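Local coordinates for hypothetical protein (Nostoc punctiforme, PDB 2O62) that is of unknown function but joins two calycin-like beta domains, the second related in sequence to a biogenesis factor required for ATP synthase, at residues V15-F20 with R124-G129; G94-V99 with Q247-S252; H100-L105 with G129-E134; V152-D157 with V260-V265. All blocks are in the same frame, centred on the assembly; numbering follows the deposited sequence. Where two conformers were deposited one is given.

How the interactions relate
Following the chain from the N terminus, interaction 1 closes a loop of 103 residues by pairing strand 14-23 with strand 117-127, first and last in chain order and neighbours in the middle of the N-terminal sheet. Interaction 3 spans only 23 residues: the turn entering strand 103-111 meets the loop that leaves strand 117-127. Interactions 1 and 3 cross, share Gly129 and touch at Glu125 O and Arg103 NE. Interaction 2 encloses interaction 3 and brings strand 93-100 against strand 245-253 of the C-terminal barrel, tying the two domains together. It crosses both interaction 1 and interaction 4. Interaction 4 closes that barrel through strands 145-155 and 259-269, in series after interactions 1 and 3.

Interaction 1: V15-F20 with R124-G129. With GOL (glycerol), chain H.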
loop_
_atom_site.group_PDB
_atom_site.type_symbol
_atom_site.label_atom_id
_atom_site.label_comp_id
_atom_site.label_asym_id
_atom_site.label_seq_id
_atom_site.Cartn_x
_atom_site.Cartn_y
_atom_site.Cartn_z
ATOM N N VAL A 15 -12.808 -12.175 -10.923
ATOM C CA VAL A 15 -11.761 -13.173 -11.033
ATOM C C VAL A 15 -10.466 -12.410 -11.310
ATOM O O VAL A 15 -10.348 -11.771 -12.336
ATOM C CB VAL A 15 -12.040 -14.180 -12.143
ATOM C CG1 VAL A 15 -10.930 -15.188 -12.250
ATOM C CG2 VAL A 15 -13.361 -14.880 -11.906
ATOM N N TRP A 16 -9.561 -12.431 -10.340
ATOM C CA TRP A 16 -8.340 -11.666 -10.383
ATOM C C TRP A 16 -7.220 -12.647 -10.686
ATOM O O TRP A 16 -6.909 -13.539 -9.885
ATOM C CB TRP A 16 -8.099 -10.936 -9.062
ATOM C CG TRP A 16 -9.125 -9.936 -8.745
ATOM C CD1 TRP A 16 -10.165 -10.071 -7.859
ATOM C CD2 TRP A 16 -9.270 -8.659 -9.337
ATOM N NE1 TRP A 16 -10.914 -8.918 -7.830
ATOM C CE2 TRP A 16 -10.402 -8.035 -8.733
ATOM C CE3 TRP A 16 -8.522 -7.943 -10.281
ATOM C CZ2 TRP A 16 -10.818 -6.753 -9.068
ATOM C CZ3 TRP A 16 -8.939 -6.667 -10.622
ATOM C CH2 TRP A 16 -10.073 -6.075 -10.008
ATOM N N GLU A 17 -6.579 -12.439 -11.839
ATOM C CA GLU A 17 -5.484 -13.273 -12.283
ATOM C C GLU A 17 -4.173 -12.508 -12.216
ATOM O O GLU A 17 -4.141 -11.307 -12.390
ATOM C CB GLU A 17 -5.727 -13.708 -13.712
ATOM C CG GLU A 17 -6.984 -14.534 -13.881
ATOM C CD GLU A 17 -6.929 -15.354 -15.128
ATOM O OE1 GLU A 17 -7.127 -14.751 -16.206
ATOM O OE2 GLU A 17 -6.672 -16.587 -15.031
ATOM N N GLY A 18 -3.088 -13.202 -11.940
ATOM C CA GLY A 18 -1.802 -12.563 -11.962
ATOM C C GLY A 18 -0.756 -13.387 -11.278
ATOM O O GLY A 18 -0.557 -14.539 -11.620
ATOM N N SER A 19 -0.068 -12.767 -10.328
ATOM C CA SER A 19 0.879 -13.495 -9.483
ATOM C C SER A 19 1.073 -12.906 -8.117
ATOM O O SER A 19 0.725 -11.741 -7.891
ATOM C CB SER A 19 2.252 -13.551 -10.151
ATOM O OG SER A 19 2.862 -12.296 -10.212
ATOM N N PHE A 20 1.679 -13.724 -7.255
ATOM C CA PHE A 20 2.188 -13.310 -5.951
ATOM C C PHE A 20 3.689 -13.374 -6.030
ATOM O O PHE A 20 4.229 -14.443 -6.257
ATOM C CB PHE A 20 1.752 -14.299 -4.871
ATOM C CG PHE A 20 0.297 -14.176 -4.442
ATOM C CD1 PHE A 20 -0.731 -14.229 -5.362
ATOM C CD2 PHE A 20 -0.054 -14.128 -3.102
ATOM C CE1 PHE A 20 -2.061 -14.147 -4.966
ATOM C CE2 PHE A 20 -1.405 -14.069 -2.713
ATOM C CZ PHE A 20 -2.380 -14.084 -3.631
ATOM N N ARG A 124 0.179 -8.473 -8.281
ATOM C CA ARG A 124 -0.278 -7.720 -9.457
ATOM C C ARG A 124 -1.350 -8.510 -10.164
ATOM O O ARG A 124 -1.056 -9.536 -10.740
ATOM C CB ARG A 124 0.881 -7.466 -10.428
ATOM C CG ARG A 124 1.952 -6.572 -9.846
ATOM C CD ARG A 124 3.240 -6.672 -10.619
ATOM N NE ARG A 124 3.989 -7.858 -10.257
ATOM C CZ ARG A 124 5.162 -8.211 -10.793
ATOM N NH1 ARG A 124 5.720 -7.479 -11.720
ATOM N NH2 ARG A 124 5.771 -9.289 -10.350
ATOM N N GLU A 125 -2.570 -7.985 -10.146
ATOM C CA GLU A 125 -3.745 -8.708 -10.582
ATOM C C GLU A 125 -4.509 -7.924 -11.620
ATOM O O GLU A 125 -4.641 -6.709 -11.520
ATOM C CB GLU A 125 -4.654 -8.998 -9.403
ATOM C CG GLU A 125 -4.095 -10.057 -8.448
ATOM C CD GLU A 125 -4.803 -10.090 -7.129
ATOM O OE1 GLU A 125 -5.246 -9.028 -6.650
ATOM O OE2 GLU A 125 -4.913 -11.184 -6.533
ATOM N N HIS A 126 -5.025 -8.645 -12.606
ATOM C CA HIS A 126 -5.882 -8.091 -13.650
ATOM C C HIS A 126 -7.119 -8.982 -13.731
ATOM O O HIS A 126 -7.104 -10.220 -13.505
ATOM C CB HIS A 126 -5.156 -8.004 -14.994
ATOM C CG HIS A 126 -4.691 -9.320 -15.509
ATOM N ND1 HIS A 126 -3.494 -9.892 -15.122
ATOM C CD2 HIS A 126 -5.292 -10.214 -16.335
ATOM C CE1 HIS A 126 -3.372 -11.071 -15.710
ATOM N NE2 HIS A 126 -4.452 -11.295 -16.442
ATOM N N LEU A 127 -8.230 -8.357 -14.030
ATOM C CA LEU A 127 -9.457 -9.097 -14.232
ATOM C C LEU A 127 -9.279 -10.088 -15.376
ATOM O O LEU A 127 -8.772 -9.730 -16.458
ATOM C CB LEU A 127 -10.607 -8.155 -14.558
ATOM C CG LEU A 127 -11.161 -7.426 -13.360
ATOM C CD1 LEU A 127 -12.201 -6.488 -13.918
ATOM C CD2 LEU A 127 -11.781 -8.442 -12.326
ATOM N N ALA A 128 -9.775 -11.305 -15.153
ATOM C CA ALA A 128 -9.710 -12.364 -16.135
ATOM C C ALA A 128 -10.361 -11.886 -17.436
ATOM O O ALA A 128 -11.466 -11.351 -17.422
ATOM C CB ALA A 128 -10.396 -13.656 -15.626
ATOM N N GLY A 129 -9.632 -12.046 -18.536
ATOM C CA GLY A 129 -10.076 -11.586 -19.852
ATOM C C GLY A 129 -9.769 -10.142 -20.185
ATOM O O GLY A 129 -10.090 -9.665 -21.295
HETATM C C1 GOL H . -4.354 -13.183 -19.035
HETATM O O1 GOL H . -4.840 -13.840 -17.867
HETATM C C2 GOL H . -5.419 -12.550 -19.937
HETATM O O2 GOL H . -4.955 -11.385 -20.585
HETATM C C3 GOL H . -6.627 -12.159 -19.133
HETATM O O3 GOL H . -7.133 -13.324 -18.519
HETATM O O HOH W 1 -4.498 -13.499 -8.069
HETATM O O HOH W 2 2.766 -9.969 -8.748
#
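Trp16 to Ser19 pair in antiparallel register with Leu127 to Arg124, the strand axes approaching to 4.3 Å at 147°. The pairing joins the first and last strands in chain order, neighbours in the middle of the N-terminal sheet, consistent with a calycin-like fold. Glu17 and His126 exchange the two central backbone bonds, whereas those between Ser19 and Arg124 are weak; there a water bridges Ser19 OG, also bonded to Asp32, to Arg124 N and NE, while Arg124 NH1 salt-bridges Glu134. Gly18 CA makes a CA-H...O contact of 3.3 Å with Arg124 O; a CB on Gly18 would point across and clash with that oxygen. On the Trp16 face, Leu127 CD2 stands over the six-membered indole ring, 3.6 Å from its centroid and 4° off the normal, a CH-pi contact. Glu125 lies against Trp16 CB, its carboxylate salt-bridged to Arg104 and Arg106. On the other face Glu17 OE1 comes 3.5 Å from Ala128 CB, and OE2 reaches Arg36. A glycerol, probably from the crystallisation liquor, bridges Glu17, His126 and Gly129: O3 accepts from Gly129 N and donates to Glu17 OE1 (2.7 Å), while O1 is hydrogen-bonded to His126 NE2 at the ring edge (2.9 Å).

Interaction 2: G94-V99 with Q247-S252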
loop_
_atom_site.group_PDB
_atom_site.type_symbol
_atom_site.label_atom_id
_atom_site.label_comp_id
_atom_site.label_asym_id
_atom_site.label_seq_id
_atom_site.Cartn_x
_atom_site.Cartn_y
_atom_site.Cartn_z
ATOM N N GLY A 94 1.886 -5.577 7.044
ATOM C CA GLY A 94 0.494 -5.466 6.655
ATOM C C GLY A 94 0.431 -5.237 5.147
ATOM O O GLY A 94 1.453 -5.185 4.469
ATOM N N GLU A 95 -0.784 -5.079 4.634
ATOM C CA GLU A 95 -1.034 -5.026 3.197
ATOM C C GLU A 95 -1.733 -3.725 2.824
ATOM O O GLU A 95 -2.697 -3.327 3.488
ATOM C CB GLU A 95 -1.935 -6.185 2.815
ATOM C CG GLU A 95 -2.365 -6.208 1.353
ATOM C CD GLU A 95 -3.324 -7.338 1.030
ATOM O OE1 GLU A 95 -3.721 -8.081 1.949
ATOM O OE2 GLU A 95 -3.707 -7.483 -0.135
ATOM N N LEU A 96 -1.268 -3.096 1.755
ATOM C CA LEU A 96 -1.971 -1.999 1.118
ATOM C C LEU A 96 -2.418 -2.473 -0.260
ATOM O O LEU A 96 -1.611 -2.862 -1.077
ATOM C CB LEU A 96 -1.024 -0.796 1.006
ATOM C CG LEU A 96 -0.458 -0.429 2.410
ATOM C CD1 LEU A 96 0.812 0.263 2.314
ATOM C CD2 LEU A 96 -1.370 0.333 3.217
ATOM N N ALA A 97 -3.702 -2.390 -0.522
ATOM C CA ALA A 97 -4.302 -2.971 -1.724
ATOM C C ALA A 97 -5.072 -1.904 -2.499
ATOM O O ALA A 97 -6.099 -1.429 -2.037
ATOM C CB ALA A 97 -5.254 -4.124 -1.308
ATOM N N PHE A 98 -4.547 -1.520 -3.663
ATOM C CA PHE A 98 -5.173 -0.570 -4.573
ATOM C C PHE A 98 -6.021 -1.263 -5.644
ATOM O O PHE A 98 -5.587 -2.234 -6.255
ATOM C CB PHE A 98 -4.118 0.308 -5.289
ATOM C CG PHE A 98 -3.134 0.981 -4.380
ATOM C CD1 PHE A 98 -1.937 0.347 -4.020
ATOM C CD2 PHE A 98 -3.367 2.278 -3.937
ATOM C CE1 PHE A 98 -1.010 0.976 -3.229
ATOM C CE2 PHE A 98 -2.440 2.902 -3.111
ATOM C CZ PHE A 98 -1.293 2.257 -2.757
ATOM N N VAL A 99 -7.218 -0.734 -5.877
ATOM C CA VAL A 99 -8.090 -1.147 -6.942
ATOM C C VAL A 99 -8.216 0.026 -7.934
ATOM O O VAL A 99 -8.399 1.181 -7.546
ATOM C CB VAL A 99 -9.429 -1.542 -6.398
ATOM C CG1 VAL A 99 -10.375 -1.946 -7.533
ATOM C CG2 VAL A 99 -9.249 -2.659 -5.372
ATOM N N GLN A 247 -1.470 7.057 -6.649
ATOM C CA GLN A 247 -2.100 6.931 -5.368
ATOM C C GLN A 247 -1.076 6.532 -4.341
ATOM O O GLN A 247 -0.124 5.834 -4.642
ATOM C CB GLN A 247 -3.274 5.917 -5.375
ATOM C CG GLN A 247 -4.500 6.438 -6.079
ATOM C CD GLN A 247 -5.700 5.563 -5.924
ATOM O OE1 GLN A 247 -5.601 4.354 -5.949
ATOM N NE2 GLN A 247 -6.868 6.186 -5.685
ATOM N N ARG A 248 -1.295 6.979 -3.120
ATOM C CA ARG A 248 -0.504 6.528 -1.961
ATOM C C ARG A 248 -1.466 6.056 -0.865
ATOM O O ARG A 248 -2.527 6.653 -0.661
ATOM C CB ARG A 248 0.373 7.645 -1.453
ATOM C CG ARG A 248 1.414 8.073 -2.479
ATOM C CD ARG A 248 2.327 9.125 -1.922
ATOM N NE ARG A 248 1.714 10.478 -1.914
ATOM C CZ ARG A 248 1.419 11.184 -0.805
ATOM N NH1 ARG A 248 1.685 10.721 0.407
ATOM N NH2 ARG A 248 0.889 12.392 -0.896
HETATM N N MSE A 249 -1.103 4.991 -0.153
HETATM C CA MSE A 249 -1.922 4.508 0.940
HETATM C C MSE A 249 -1.071 4.364 2.205
HETATM O O MSE A 249 0.039 3.893 2.143
HETATM C CB MSE A 249 -2.643 3.200 0.588
HETATM C CG MSE A 249 -3.709 2.863 1.527
HETATM SE SE MSE A 249 -4.584 1.100 1.361
HETATM C CE MSE A 249 -5.284 1.340 -0.314
ATOM N N ILE A 250 -1.606 4.814 3.335
ATOM C CA ILE A 250 -0.913 4.864 4.620
ATOM C C ILE A 250 -1.794 4.233 5.693
ATOM O O ILE A 250 -2.893 4.725 5.941
ATOM C CB ILE A 250 -0.610 6.279 5.028
ATOM C CG1 ILE A 250 0.139 7.017 3.901
ATOM C CG2 ILE A 250 0.198 6.282 6.314
ATOM C CD1 ILE A 250 -0.712 7.927 3.092
ATOM N N ARG A 251 -1.312 3.147 6.304
ATOM C CA ARG A 251 -1.946 2.497 7.464
ATOM C C ARG A 251 -1.232 2.998 8.720
ATOM O O ARG A 251 -0.030 2.797 8.873
ATOM C CB ARG A 251 -1.807 0.975 7.371
ATOM C CG ARG A 251 -2.636 0.128 8.344
ATOM C CD ARG A 251 -2.174 -1.334 8.229
ATOM N NE ARG A 251 -2.892 -2.133 9.219
ATOM C CZ ARG A 251 -4.119 -2.597 9.076
ATOM N NH1 ARG A 251 -4.785 -2.482 7.946
ATOM N NH2 ARG A 251 -4.659 -3.266 10.091
ATOM N N SER A 252 -1.960 3.682 9.582
ATOM C CA SER A 252 -1.360 4.449 10.684
ATOM C C SER A 252 -1.586 3.817 12.046
ATOM O O SER A 252 -2.704 3.483 12.397
ATOM C CB SER A 252 -1.904 5.867 10.672
ATOM O OG SER A 252 -1.610 6.525 9.439
HETATM O O HOH W 3 -7.606 3.008 -5.423
#
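Selenomethionine Met249 slides past Leu96 and Phe98 in the opposite direction and makes the largest single contribution to this contact. Its CG is anti to the backbone N (chi1 -166°), and the chain stays extended until chi3, where a bend of -63° turns CE over one face of the Phe98 ring. CE lies 4.1 Å above the plane of that Phe98 ring, offset toward its rim, and also 3.4 Å from Ala97 O. Lower down, Met249 CB meets Phe98 CE2 at 3.7 Å, while the selenium packs against Leu96 CD2 at 3.8 Å. The other leucine branch, Leu96 CD1, rests on the backbone at Met249 O. The two strand axes come no closer than 7.9 Å, run 149° apart and share no hydrogen bond, the geometry of sheet-on-sheet packing: strand 93-100 of the N-terminal sheet lies against strand 245-253 of the C-terminal barrel. At one end Gln247 OE1 approaches Phe98 CD2 at 3.7 Å; a water donates to both Gln247 OE1 and Val99 O, and Gln247 NE2 is held by Thr266 OG1. At the Phe98 ring edge lies Arg248 C; the Arg248 side chain forms salt bridges with Glu236 and Glu267. Leu96 CD2 touches Arg251 CB at 4.2 Å, beyond which the extended Arg251 chain carries its guanidinium to Tyr253 OH, Ser80 OG and Gly70 O, and to a cation-pi contact with Trp259.

Interaction 3: H100-L105 with G129-E134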
loop_
_atom_site.group_PDB
_atom_site.type_symbol
_atom_site.label_atom_id
_atom_site.label_comp_id
_atom_site.label_asym_id
_atom_site.label_seq_id
_atom_site.Cartn_x
_atom_site.Cartn_y
_atom_site.Cartn_z
ATOM N N HIS A 100 -8.061 -0.274 -9.215
ATOM C CA HIS A 100 -8.235 0.704 -10.291
ATOM C C HIS A 100 -8.656 0.029 -11.579
ATOM O O HIS A 100 -7.854 -0.692 -12.184
ATOM C CB HIS A 100 -6.920 1.435 -10.542
ATOM C CG HIS A 100 -6.995 2.446 -11.651
ATOM N ND1 HIS A 100 -7.514 3.713 -11.468
ATOM C CD2 HIS A 100 -6.612 2.383 -12.944
ATOM C CE1 HIS A 100 -7.460 4.378 -12.607
ATOM N NE2 HIS A 100 -6.928 3.590 -13.523
ATOM N N GLU A 101 -9.916 0.223 -11.964
ATOM C CA GLU A 101 -10.442 -0.305 -13.220
ATOM C C GLU A 101 -10.243 -1.839 -13.254
ATOM O O GLU A 101 -10.792 -2.527 -12.398
ATOM C CB GLU A 101 -9.824 0.460 -14.420
ATOM C CG GLU A 101 -10.175 1.966 -14.388
ATOM C CD GLU A 101 -9.685 2.768 -15.592
ATOM O OE1 GLU A 101 -8.851 2.252 -16.394
ATOM O OE2 GLU A 101 -10.107 3.948 -15.715
ATOM N N ASN A 102 -9.469 -2.361 -14.203
ATOM C CA ASN A 102 -9.282 -3.824 -14.355
ATOM C C ASN A 102 -8.127 -4.412 -13.539
ATOM O O ASN A 102 -7.736 -5.539 -13.775
ATOM C CB ASN A 102 -9.077 -4.223 -15.848
ATOM C CG ASN A 102 -7.667 -3.877 -16.386
ATOM O OD1 ASN A 102 -7.199 -2.718 -16.239
ATOM N ND2 ASN A 102 -6.994 -4.871 -17.039
ATOM N N ARG A 103 -7.530 -3.612 -12.669
ATOM C CA ARG A 103 -6.306 -3.959 -11.965
ATOM C C ARG A 103 -6.465 -3.849 -10.472
ATOM O O ARG A 103 -7.199 -2.988 -9.973
ATOM C CB ARG A 103 -5.165 -2.995 -12.354
ATOM C CG ARG A 103 -4.599 -3.201 -13.754
ATOM C CD ARG A 103 -3.759 -4.458 -13.962
ATOM N NE ARG A 103 -2.984 -4.748 -12.762
ATOM C CZ ARG A 103 -1.812 -4.209 -12.462
ATOM N NH1 ARG A 103 -1.177 -3.468 -13.355
ATOM N NH2 ARG A 103 -1.258 -4.476 -11.281
ATOM N N ARG A 104 -5.745 -4.712 -9.763
ATOM C CA ARG A 104 -5.397 -4.465 -8.368
ATOM C C ARG A 104 -3.891 -4.526 -8.259
ATOM O O ARG A 104 -3.217 -5.258 -9.015
ATOM C CB ARG A 104 -6.038 -5.430 -7.386
ATOM C CG ARG A 104 -7.503 -5.632 -7.587
ATOM C CD ARG A 104 -8.177 -6.180 -6.357
ATOM N NE ARG A 104 -7.736 -7.518 -6.031
ATOM C CZ ARG A 104 -8.198 -8.263 -5.036
ATOM N NH1 ARG A 104 -9.155 -7.811 -4.247
ATOM N NH2 ARG A 104 -7.713 -9.481 -4.831
ATOM N N LEU A 105 -3.355 -3.730 -7.345
ATOM C CA LEU A 105 -1.951 -3.816 -6.975
ATOM C C LEU A 105 -1.934 -3.863 -5.486
ATOM O O LEU A 105 -2.379 -2.893 -4.832
ATOM C CB LEU A 105 -1.122 -2.605 -7.413
ATOM C CG LEU A 105 0.264 -2.791 -6.734
ATOM C CD1 LEU A 105 1.198 -3.572 -7.684
ATOM C CD2 LEU A 105 0.916 -1.647 -6.171
ATOM N N GLY A 129 -9.632 -12.046 -18.536
ATOM C CA GLY A 129 -10.076 -11.586 -19.852
ATOM C C GLY A 129 -9.769 -10.142 -20.185
ATOM O O GLY A 129 -10.090 -9.665 -21.295
ATOM N N THR A 130 -9.108 -9.447 -19.273
ATOM C CA THR A 130 -8.671 -8.060 -19.528
ATOM C C THR A 130 -7.166 -8.039 -19.648
ATOM O O THR A 130 -6.502 -8.999 -19.283
ATOM C CB THR A 130 -9.171 -7.109 -18.447
ATOM O OG1 THR A 130 -8.433 -7.285 -17.224
ATOM C CG2 THR A 130 -10.612 -7.373 -18.196
ATOM N N PRO A 131 -6.600 -6.955 -20.195
ATOM C CA PRO A 131 -5.159 -6.913 -20.363
ATOM C C PRO A 131 -4.377 -6.969 -19.060
ATOM O O PRO A 131 -4.838 -6.479 -18.043
ATOM C CB PRO A 131 -4.941 -5.540 -21.042
ATOM C CG PRO A 131 -6.208 -5.300 -21.765
ATOM C CD PRO A 131 -7.234 -5.751 -20.745
ATOM N N VAL A 132 -3.171 -7.526 -19.106
ATOM C CA VAL A 132 -2.284 -7.573 -17.937
ATOM C C VAL A 132 -1.943 -6.155 -17.465
ATOM O O VAL A 132 -1.900 -5.881 -16.266
ATOM C CB VAL A 132 -1.001 -8.382 -18.267
ATOM C CG1 VAL A 132 0.006 -8.322 -17.123
ATOM C CG2 VAL A 132 -1.370 -9.801 -18.530
ATOM N N ALA A 133 -1.750 -5.265 -18.434
ATOM C CA ALA A 133 -1.656 -3.847 -18.191
ATOM C C ALA A 133 -0.602 -3.584 -17.136
ATOM O O ALA A 133 -0.823 -2.847 -16.177
ATOM C CB ALA A 133 -2.998 -3.300 -17.758
ATOM N N GLU A 134 0.549 -4.220 -17.306
ATOM C CA GLU A 134 1.671 -3.978 -16.435
ATOM C C GLU A 134 2.262 -2.562 -16.636
ATOM O O GLU A 134 2.556 -2.129 -17.750
ATOM C CB GLU A 134 2.734 -5.037 -16.676
ATOM C CG GLU A 134 3.951 -4.939 -15.774
ATOM C CD GLU A 134 3.731 -5.506 -14.367
ATOM O OE1 GLU A 134 2.614 -6.002 -14.034
ATOM O OE2 GLU A 134 4.718 -5.440 -13.598
#
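Asn102 and Arg103 reach across to Thr130 through Glu134 from the end of a tight beta hairpin, whose type II' turn links strand 93-100 to strand 103-111. His100 opens the turn and is bonded twice to Arg103, through His100 N to Arg103 O at 2.9 Å and Arg103 N to His100 O at 3.0 Å. Glu101 takes the first corner, with the positive phi that a II' turn requires. Asn102 follows, its CG set between the backbone N and the carbonyl carbon (chi1 75°). From there ND2 grips Thr130 OG1 at 2.8 Å, a nearly straight bond (170°) with the oxygen in the amide plane, and also makes a weak, bent bond to Pro131 O. Thr130 OG1 is bonded in turn to Leu127 O, so the amide is tied through it to the end of strand 117-127. Arg103 bends at chi2 and chi3, which set CD and NE beside the loop. NH1 bonds Ala133 O at 2.9 Å, with that oxygen near the guanidinium plane but NH1 well above the carbonyl plane; Ala133 O also accepts from Arg135 NH1. The other nitrogens of Arg103 are engaged too: NE with Glu125 O, and NH2 with both Arg104 O and the carboxylate of Asp217. Arg103 CD lies 4.0 Å from Ala133 CB and 3.3 Å from Val132 O.

Interaction 4: V152-D157 with V260-V265; sequences VTIYRD and VSLTLV
The Tyr155 ring approaches Ser261 obliquely, its CD1 3.7 Å from Ser261 CB and nearly as close to Val260 O. The ring also has a cation-pi contact with Arg159, and its OH is bonded to Asp162. Next along the same side, Thr153 and Thr263 cross obliquely and join OG1 to OG1 at 2.8 Å. Each OG1 is anti to its carbonyl carbon (chi1 -59° and -61°), and the close backbone pairing, CA to CA 4.2 Å between Thr153 and Thr263, lets them meet. On the opposite side Ile154 and Leu262 lie side by side, Ile154 CG1 being 4.1 Å from Leu262 CB. Four backbone bonds join Val152 to Leu264 and Ile154 to Leu262, the shortest being Ile154 N to Leu262 O at 2.8 Å. Past the last of them, a water takes a weak bond from Arg156 N and donates to Val260 O. Antiparallel at 156°, these first and last strands of the C-terminal domain close its calycin-like barrel. Strand 162-172 flanks 145-155, its Tyr164 touching Thr153 and Tyr155; strand 245-253 flanks 259-269, where Val260 and Ser261 form a classic beta bulge opposite Ser252; Phe184 of strand 178-184 touches both threonines, and Phe74 from the N-terminal domain packs on Ile154, Leu262 and Leu264.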
loop_
_atom_site.group_PDB
_atom_site.type_symbol
_atom_site.label_atom_id
_atom_site.label_comp_id
_atom_site.label_asym_id
_atom_site.label_seq_id
_atom_site.Cartn_x
_atom_site.Cartn_y
_atom_site.Cartn_z
ATOM N N VAL A 152 -8.333 10.890 1.671
ATOM C CA VAL A 152 -9.398 10.499 2.563
ATOM C C VAL A 152 -8.797 9.613 3.658
ATOM O O VAL A 152 -8.140 8.610 3.341
ATOM C CB VAL A 152 -10.449 9.639 1.828
ATOM C CG1 VAL A 152 -11.627 9.274 2.737
ATOM C CG2 VAL A 152 -10.963 10.380 0.603
ATOM N N THR A 153 -9.106 9.955 4.907
ATOM C CA THR A 153 -8.710 9.158 6.067
ATOM C C THR A 153 -9.983 8.598 6.632
ATOM O O THR A 153 -10.961 9.331 6.944
ATOM C CB THR A 153 -7.920 9.965 7.142
ATOM O OG1 THR A 153 -6.712 10.510 6.549
ATOM C CG2 THR A 153 -7.552 9.054 8.339
ATOM N N ILE A 154 -9.965 7.277 6.770
ATOM C CA ILE A 154 -11.013 6.549 7.456
ATOM C C ILE A 154 -10.492 5.882 8.741
ATOM O O ILE A 154 -9.304 5.659 8.904
ATOM C CB ILE A 154 -11.661 5.491 6.532
ATOM C CG1 ILE A 154 -10.656 4.492 6.012
ATOM C CG2 ILE A 154 -12.396 6.163 5.366
ATOM C CD1 ILE A 154 -11.325 3.419 5.147
ATOM N N TYR A 155 -11.431 5.569 9.632
ATOM C CA TYR A 155 -11.135 5.208 11.020
ATOM C C TYR A 155 -11.753 3.883 11.355
ATOM O O TYR A 155 -12.753 3.506 10.791
ATOM C CB TYR A 155 -11.624 6.294 11.984
ATOM C CG TYR A 155 -10.937 7.607 11.663
ATOM C CD1 TYR A 155 -9.707 7.926 12.207
ATOM C CD2 TYR A 155 -11.546 8.540 10.838
ATOM C CE1 TYR A 155 -9.060 9.118 11.895
ATOM C CE2 TYR A 155 -10.926 9.737 10.527
ATOM C CZ TYR A 155 -9.679 10.025 11.075
ATOM O OH TYR A 155 -9.031 11.199 10.770
ATOM N N ARG A 156 -11.137 3.189 12.300
ATOM C CA ARG A 156 -11.636 1.907 12.752
ATOM C C ARG A 156 -12.936 1.924 13.463
ATOM O O ARG A 156 -13.658 0.941 13.408
ATOM C CB ARG A 156 -10.653 1.280 13.694
ATOM C CG ARG A 156 -9.386 0.937 13.065
ATOM C CD ARG A 156 -8.536 0.336 14.114
ATOM N NE ARG A 156 -9.267 -0.698 14.825
ATOM C CZ ARG A 156 -8.931 -1.138 16.026
ATOM N NH1 ARG A 156 -7.855 -0.662 16.656
ATOM N NH2 ARG A 156 -9.665 -2.073 16.612
ATOM N N ASP A 157 -13.211 3.009 14.181
ATOM C CA ASP A 157 -14.489 3.202 14.836
ATOM C C ASP A 157 -15.536 3.653 13.842
ATOM O O ASP A 157 -16.672 3.881 14.200
ATOM C CB ASP A 157 -14.371 4.204 16.004
ATOM C CG ASP A 157 -13.613 5.474 15.637
ATOM O OD1 ASP A 157 -13.734 5.924 14.483
ATOM O OD2 ASP A 157 -12.902 6.029 16.512
ATOM N N VAL A 260 -4.933 2.914 14.122
ATOM C CA VAL A 260 -5.933 3.961 14.316
ATOM C C VAL A 260 -6.673 4.345 13.042
ATOM O O VAL A 260 -7.839 4.707 13.115
ATOM C CB VAL A 260 -5.346 5.228 15.015
ATOM C CG1 VAL A 260 -4.920 4.864 16.432
ATOM C CG2 VAL A 260 -4.216 5.776 14.292
ATOM N N SER A 261 -6.019 4.277 11.888
ATOM C CA SER A 261 -6.638 4.830 10.678
ATOM C C SER A 261 -5.951 4.348 9.391
ATOM O O SER A 261 -4.854 3.746 9.425
ATOM C CB SER A 261 -6.658 6.352 10.768
ATOM O OG SER A 261 -5.351 6.885 10.578
ATOM N N LEU A 262 -6.599 4.648 8.264
ATOM C CA LEU A 262 -6.099 4.335 6.943
ATOM C C LEU A 262 -6.404 5.490 6.044
ATOM O O LEU A 262 -7.504 6.040 6.061
ATOM C CB LEU A 262 -6.788 3.089 6.414
ATOM C CG LEU A 262 -6.339 2.492 5.120
ATOM C CD1 LEU A 262 -4.981 1.910 5.327
ATOM C CD2 LEU A 262 -7.350 1.368 4.692
ATOM N N THR A 263 -5.408 5.878 5.262
ATOM C CA THR A 263 -5.502 7.030 4.364
ATOM C C THR A 263 -5.194 6.654 2.917
ATOM O O THR A 263 -4.239 5.922 2.655
ATOM C CB THR A 263 -4.469 8.119 4.813
ATOM O OG1 THR A 263 -4.801 8.531 6.158
ATOM C CG2 THR A 263 -4.503 9.333 3.915
ATOM N N LEU A 264 -5.999 7.192 1.983
ATOM C CA LEU A 264 -5.778 7.021 0.555
ATOM C C LEU A 264 -5.683 8.380 -0.114
ATOM O O LEU A 264 -6.590 9.197 -0.042
ATOM C CB LEU A 264 -6.885 6.155 -0.054
ATOM C CG LEU A 264 -6.722 5.832 -1.551
ATOM C CD1 LEU A 264 -5.583 4.999 -1.819
ATOM C CD2 LEU A 264 -8.016 5.101 -2.010
ATOM N N VAL A 265 -4.507 8.629 -0.679
ATOM C CA VAL A 265 -4.171 9.853 -1.394
ATOM C C VAL A 265 -4.287 9.588 -2.897
ATOM O O VAL A 265 -3.766 8.604 -3.394
ATOM C CB VAL A 265 -2.748 10.226 -1.111
ATOM C CG1 VAL A 265 -2.378 11.506 -1.804
ATOM C CG2 VAL A 265 -2.517 10.323 0.399
HETATM O O HOH W 4 -9.947 4.513 14.818
#